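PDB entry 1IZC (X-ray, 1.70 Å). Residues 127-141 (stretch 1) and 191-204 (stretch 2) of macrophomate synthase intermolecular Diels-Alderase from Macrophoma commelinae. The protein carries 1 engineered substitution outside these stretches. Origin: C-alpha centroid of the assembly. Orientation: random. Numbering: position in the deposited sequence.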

# COMPACT_ATOMS: atom_id res chain seq x y z
N GLU A 127 -4.32 26.69 23.57
CA GLU A 127 -4.53 28.06 24.05
C GLU A 127 -5.39 28.13 25.31
O GLU A 127 -5.41 29.17 25.99
N THR A 128 -6.09 27.04 25.62
CA THR A 128 -6.95 27.01 26.81
C THR A 128 -6.86 25.71 27.59
O THR A 128 -6.52 24.65 27.05
N VAL A 129 -7.19 25.78 28.87
CA VAL A 129 -7.17 24.60 29.70
C VAL A 129 -8.26 23.65 29.21
O VAL A 129 -8.11 22.43 29.29
N GLU A 130 -9.35 24.20 28.69
CA GLU A 130 -10.45 23.36 28.19
C GLU A 130 -10.00 22.48 27.03
O GLU A 130 -10.42 21.32 26.93
N GLU A 131 -9.16 23.01 26.15
CA GLU A 131 -8.69 22.20 25.01
C GLU A 131 -7.90 21.00 25.51
O GLU A 131 -7.99 19.91 24.96
N VAL A 132 -7.11 21.22 26.56
CA VAL A 132 -6.31 20.14 27.11
C VAL A 132 -7.22 19.11 27.78
O VAL A 132 -7.00 17.90 27.66
N ARG A 133 -8.25 19.56 28.49
CA ARG A 133 -9.13 18.62 29.15
C ARG A 133 -9.93 17.76 28.17
O ARG A 133 -10.36 16.66 28.52
N GLU A 134 -10.11 18.23 26.94
CA GLU A 134 -10.81 17.43 25.95
C GLU A 134 -9.91 16.25 25.61
O GLU A 134 -10.39 15.14 25.35
N PHE A 135 -8.59 16.47 25.61
CA PHE A 135 -7.67 15.38 25.33
C PHE A 135 -7.60 14.43 26.52
O PHE A 135 -7.49 13.22 26.36
N VAL A 136 -7.67 14.98 27.73
CA VAL A 136 -7.65 14.09 28.88
C VAL A 136 -8.83 13.12 28.78
O VAL A 136 -8.67 11.91 29.01
N LYS A 137 -10.00 13.62 28.40
CA LYS A 137 -11.18 12.76 28.28
C LYS A 137 -10.97 11.61 27.30
O LYS A 137 -11.39 10.48 27.56
N GLU A 138 -10.33 11.89 26.17
CA GLU A 138 -10.12 10.87 25.15
C GLU A 138 -8.90 9.98 25.35
O GLU A 138 -8.82 8.89 24.79
N MET A 139 -7.95 10.45 26.15
CA MET A 139 -6.70 9.72 26.37
C MET A 139 -6.65 8.73 27.51
O MET A 139 -5.84 7.81 27.52
N TYR A 140 -7.52 8.92 28.49
CA TYR A 140 -7.49 8.05 29.64
C TYR A 140 -8.82 7.39 29.91
O TYR A 140 -9.88 7.96 29.65
N TYR A 141 -8.76 6.16 30.42
CA TYR A 141 -9.96 5.42 30.76
C TYR A 141 -10.56 5.96 32.05
O TYR A 141 -9.88 6.64 32.82
N GLU A 191 0.05 34.01 26.12
CA GLU A 191 -0.66 34.87 27.06
C GLU A 191 -1.36 34.09 28.16
O GLU A 191 -1.57 34.60 29.26
N ASN A 192 -1.70 32.83 27.88
CA ASN A 192 -2.40 32.01 28.86
C ASN A 192 -1.54 30.84 29.36
O ASN A 192 -2.06 29.89 29.94
N VAL A 193 -0.22 30.92 29.17
CA VAL A 193 0.65 29.82 29.57
C VAL A 193 0.70 29.55 31.07
O VAL A 193 0.91 28.41 31.50
N ASP A 194 0.52 30.58 31.89
CA ASP A 194 0.55 30.33 33.33
C ASP A 194 -0.54 29.34 33.73
O ASP A 194 -0.30 28.45 34.53
N ALA A 195 -1.73 29.50 33.16
CA ALA A 195 -2.84 28.62 33.48
C ALA A 195 -2.63 27.21 32.91
O ALA A 195 -2.91 26.21 33.57
N ILE A 196 -2.12 27.13 31.69
CA ILE A 196 -1.91 25.83 31.08
C ILE A 196 -0.83 25.05 31.83
O ILE A 196 -1.00 23.86 32.10
N ALA A 197 0.24 25.74 32.20
CA ALA A 197 1.36 25.11 32.90
C ALA A 197 0.98 24.58 34.27
O ALA A 197 1.60 23.63 34.77
N ALA A 198 -0.04 25.19 34.87
CA ALA A 198 -0.50 24.81 36.20
C ALA A 198 -1.48 23.64 36.23
O ALA A 198 -1.88 23.19 37.31
N MET A 199 -1.88 23.14 35.07
CA MET A 199 -2.83 22.02 35.04
C MET A 199 -2.21 20.77 35.65
O MET A 199 -1.14 20.34 35.25
N PRO A 200 -2.89 20.17 36.63
CA PRO A 200 -2.40 18.96 37.30
C PRO A 200 -2.35 17.78 36.32
O PRO A 200 -1.61 16.82 36.52
N GLU A 201 -3.12 17.88 35.25
CA GLU A 201 -3.18 16.78 34.29
C GLU A 201 -1.99 16.63 33.35
O GLU A 201 -1.80 15.55 32.80
N ILE A 202 -1.20 17.67 33.17
CA ILE A 202 -0.10 17.59 32.21
C ILE A 202 1.23 17.07 32.72
O ILE A 202 1.53 17.16 33.91
N HIS A 203 2.03 16.54 31.80
CA HIS A 203 3.33 15.95 32.13
C HIS A 203 4.51 16.55 31.41
O HIS A 203 5.66 16.13 31.61
N GLY A 204 4.24 17.53 30.56
CA GLY A 204 5.31 18.18 29.83
C GLY A 204 4.76 19.38 29.09
O GLY A 204 3.55 19.54 28.98

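The helix of residues 129-139 lies against a short helix, 193-197, and the turn that follows it. Of the CA atoms, Val 129 CA and Ile 196 CA come closest, 5.6 Å apart. The contact buries 555 Å², both sides summed.

The main bump is Met 199. Its CA-to-CB bond points toward the first stretch, and its m, t, p rotamer carries the methyl CE into a hollow lined by Val 129, Val 132 and Arg 133. These three residues are spaced three and four apart, so they border one patch of the helix surface. Met 199 CE lies 3.2 Å from Val 129 CG1, a tight approach, 3.6 Å from Val 132 CB and 3.6 Å from Arg 133 CG. It also sits over one face of the Arg 133 guanidinium. No other residue of either stretch has more area covered by its partner.

Smaller apolar contacts extend the packing. Val 129, Val 132 and Val 136 all have t rotamers. Val 129 CG2 rests 4.2 Å from Ala 195 CB. Val 132 CG1 meets Ile 202 CG2 at 3.9 Å. Val 136 CG2 meets Glu 201 CB at 3.9 Å, so the glutamate contributes its aliphatic part as well as its charge. Ile 196 (m, t) starts out sideways, but its end comes nearer. Its CD1 lies 3.9 Å from Glu 127 C, packing against backbone.

Arg 133 (m, t, t, with chi4 at 115°) leaves its helix sideways and brings its end to Glu 201. The salt bridge is led by a short hydrogen bond from Arg 133 NE to Glu 201 OE2, 2.7 Å. Weak bonds run from Arg 133 NH2 to Glu 201 OE1 and OE2, each 3.3 Å. The acid OE2 lies at the guanidinium edge, near its plane, while Met 199 covers a face.

At the start of the first helix, Asn 192 (chi1 t) points toward the first stretch. Its ND2 donates to Glu 127 O at 2.9 Å. Water 1 accepts from the same Asn 192 ND2 at 2.8 Å and from Val 129 N at 3.0 Å, bridging the two stretches. Thr 128 (p) caps this helix: its OG1 accepts from Glu 131 N at 3.1 Å.

Beyond the helix end, Tyr 140 (m) points toward the second stretch. Its OH lies 3.4 Å from His 203 CE1, at the edge of the imidazole.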

# COMPACT_ATOMS: atom_id res chain seq x y z
CB GLU A 127 -5.17 28.91 22.94
CG GLU A 127 -4.31 28.97 21.68
CD GLU A 127 -4.87 29.90 20.62
OE1 GLU A 127 -6.11 30.05 20.54
OE2 GLU A 127 -4.07 30.46 19.85
CB THR A 128 -8.46 27.21 26.44
OG1 THR A 128 -8.96 26.04 25.78
CG2 THR A 128 -8.65 28.42 25.54
CB VAL A 129 -7.39 24.98 31.19
CG1 VAL A 129 -7.57 23.73 32.02
CG2 VAL A 129 -6.20 25.78 31.71
CB GLU A 130 -11.64 24.21 27.72
CG GLU A 130 -12.41 24.94 28.83
CD GLU A 130 -11.65 26.12 29.44
OE1 GLU A 130 -10.74 26.67 28.79
OE2 GLU A 130 -11.99 26.52 30.58
CB GLU A 131 -7.80 23.03 24.08
CG GLU A 131 -8.55 24.17 23.41
CD GLU A 131 -7.65 25.08 22.61
OE1 GLU A 131 -6.50 25.31 23.02
OE2 GLU A 131 -8.11 25.57 21.56
CB VAL A 132 -5.28 20.67 28.13
CG1 VAL A 132 -4.48 19.51 28.72
CG2 VAL A 132 -4.35 21.67 27.45
CB ARG A 133 -10.03 19.34 30.15
CG ARG A 133 -9.17 19.90 31.28
CD ARG A 133 -9.89 20.29 32.55
NE ARG A 133 -8.87 20.47 33.59
CZ ARG A 133 -8.59 21.62 34.19
NH1 ARG A 133 -9.26 22.72 33.89
NH2 ARG A 133 -7.58 21.67 35.06
CB GLU A 134 -11.13 18.24 24.69
CG GLU A 134 -12.31 19.18 24.89
CD GLU A 134 -13.55 18.45 25.40
OE1 GLU A 134 -14.04 17.53 24.70
OE2 GLU A 134 -14.04 18.80 26.49
CB PHE A 135 -6.25 15.89 24.99
CG PHE A 135 -6.06 16.16 23.52
CD1 PHE A 135 -6.48 17.36 22.96
CD2 PHE A 135 -5.53 15.18 22.69
CE1 PHE A 135 -6.39 17.58 21.59
CE2 PHE A 135 -5.44 15.39 21.31
CZ PHE A 135 -5.87 16.58 20.76
CB VAL A 136 -7.74 14.89 30.19
CG1 VAL A 136 -7.84 13.95 31.39
CG2 VAL A 136 -6.51 15.77 30.32
CB LYS A 137 -12.41 13.56 27.84
CG LYS A 137 -12.90 14.60 28.84
CD LYS A 137 -14.06 15.40 28.24
CE LYS A 137 -14.48 16.56 29.14
NZ LYS A 137 -15.45 17.46 28.43
CB GLU A 138 -10.02 11.53 23.77
CG GLU A 138 -11.29 12.25 23.32
CD GLU A 138 -12.49 11.32 23.28
OE1 GLU A 138 -12.37 10.20 22.75
OE2 GLU A 138 -13.57 11.72 23.78
CB MET A 139 -5.57 10.72 26.58
CG MET A 139 -5.10 11.41 25.32
SD MET A 139 -3.82 12.64 25.62
CE MET A 139 -2.47 11.57 26.26
CB TYR A 140 -7.05 8.84 30.88
CG TYR A 140 -5.69 9.49 30.73
CD1 TYR A 140 -5.56 10.80 30.24
CD2 TYR A 140 -4.52 8.79 31.04
CE1 TYR A 140 -4.30 11.38 30.07
CE2 TYR A 140 -3.26 9.36 30.86
CZ TYR A 140 -3.16 10.66 30.38
OH TYR A 140 -1.90 11.21 30.21
CB TYR A 141 -9.61 3.95 31.00
CG TYR A 141 -9.04 3.26 29.79
CD1 TYR A 141 -9.84 2.98 28.69
CD2 TYR A 141 -7.70 2.86 29.76
CE1 TYR A 141 -9.32 2.33 27.58
CE2 TYR A 141 -7.18 2.21 28.65
CZ TYR A 141 -7.99 1.95 27.57
OH TYR A 141 -7.48 1.28 26.50
CB GLU A 191 -1.66 35.76 26.30
CG GLU A 191 -0.99 36.62 25.23
CD GLU A 191 -1.93 37.60 24.53
OE1 GLU A 191 -3.01 37.17 24.05
OE2 GLU A 191 -1.56 38.79 24.43
CB ASN A 192 -3.70 31.48 28.22
CG ASN A 192 -4.67 30.91 29.23
OD1 ASN A 192 -4.77 31.38 30.37
ND2 ASN A 192 -5.42 29.89 28.82
CB VAL A 193 2.10 30.00 29.02
CG1 VAL A 193 2.82 31.12 29.76
CG2 VAL A 193 2.87 28.70 29.15
CB ASP A 194 0.38 31.64 34.11
CG ASP A 194 1.54 32.59 33.90
OD1 ASP A 194 2.68 32.10 33.72
OD2 ASP A 194 1.33 33.82 33.91
CB ALA A 195 -4.14 29.19 32.94
CB ILE A 196 -1.52 26.00 29.58
CG1 ILE A 196 -2.67 26.66 28.82
CG2 ILE A 196 -1.20 24.62 28.98
CD1 ILE A 196 -2.29 27.17 27.43
CB ALA A 197 2.51 26.11 33.03
CB ALA A 198 -1.15 26.03 36.89
CB MET A 199 -3.25 21.71 33.60
CG MET A 199 -4.01 22.84 32.92
SD MET A 199 -4.50 22.34 31.27
CE MET A 199 -5.79 21.14 31.64
CB PRO A 200 -3.43 18.71 38.40
CG PRO A 200 -4.22 19.96 38.50
CD PRO A 200 -4.22 20.55 37.14
CB GLU A 201 -4.45 16.87 33.43
CG GLU A 201 -5.76 16.85 34.21
CD GLU A 201 -6.26 18.25 34.54
OE1 GLU A 201 -5.43 19.17 34.70
OE2 GLU A 201 -7.49 18.42 34.64
CB ILE A 202 0.10 18.93 31.48
CG1 ILE A 202 0.72 19.98 32.41
CG2 ILE A 202 -1.25 19.43 30.99
CD1 ILE A 202 1.15 21.26 31.68
CB HIS A 203 3.27 14.45 31.85
CG HIS A 203 2.04 13.80 32.41
ND1 HIS A 203 0.95 13.45 31.63
CD2 HIS A 203 1.69 13.53 33.69
CE1 HIS A 203 -0.02 13.01 32.41
NE2 HIS A 203 0.40 13.04 33.66
O HOH W 1 -7.62 28.56 29.99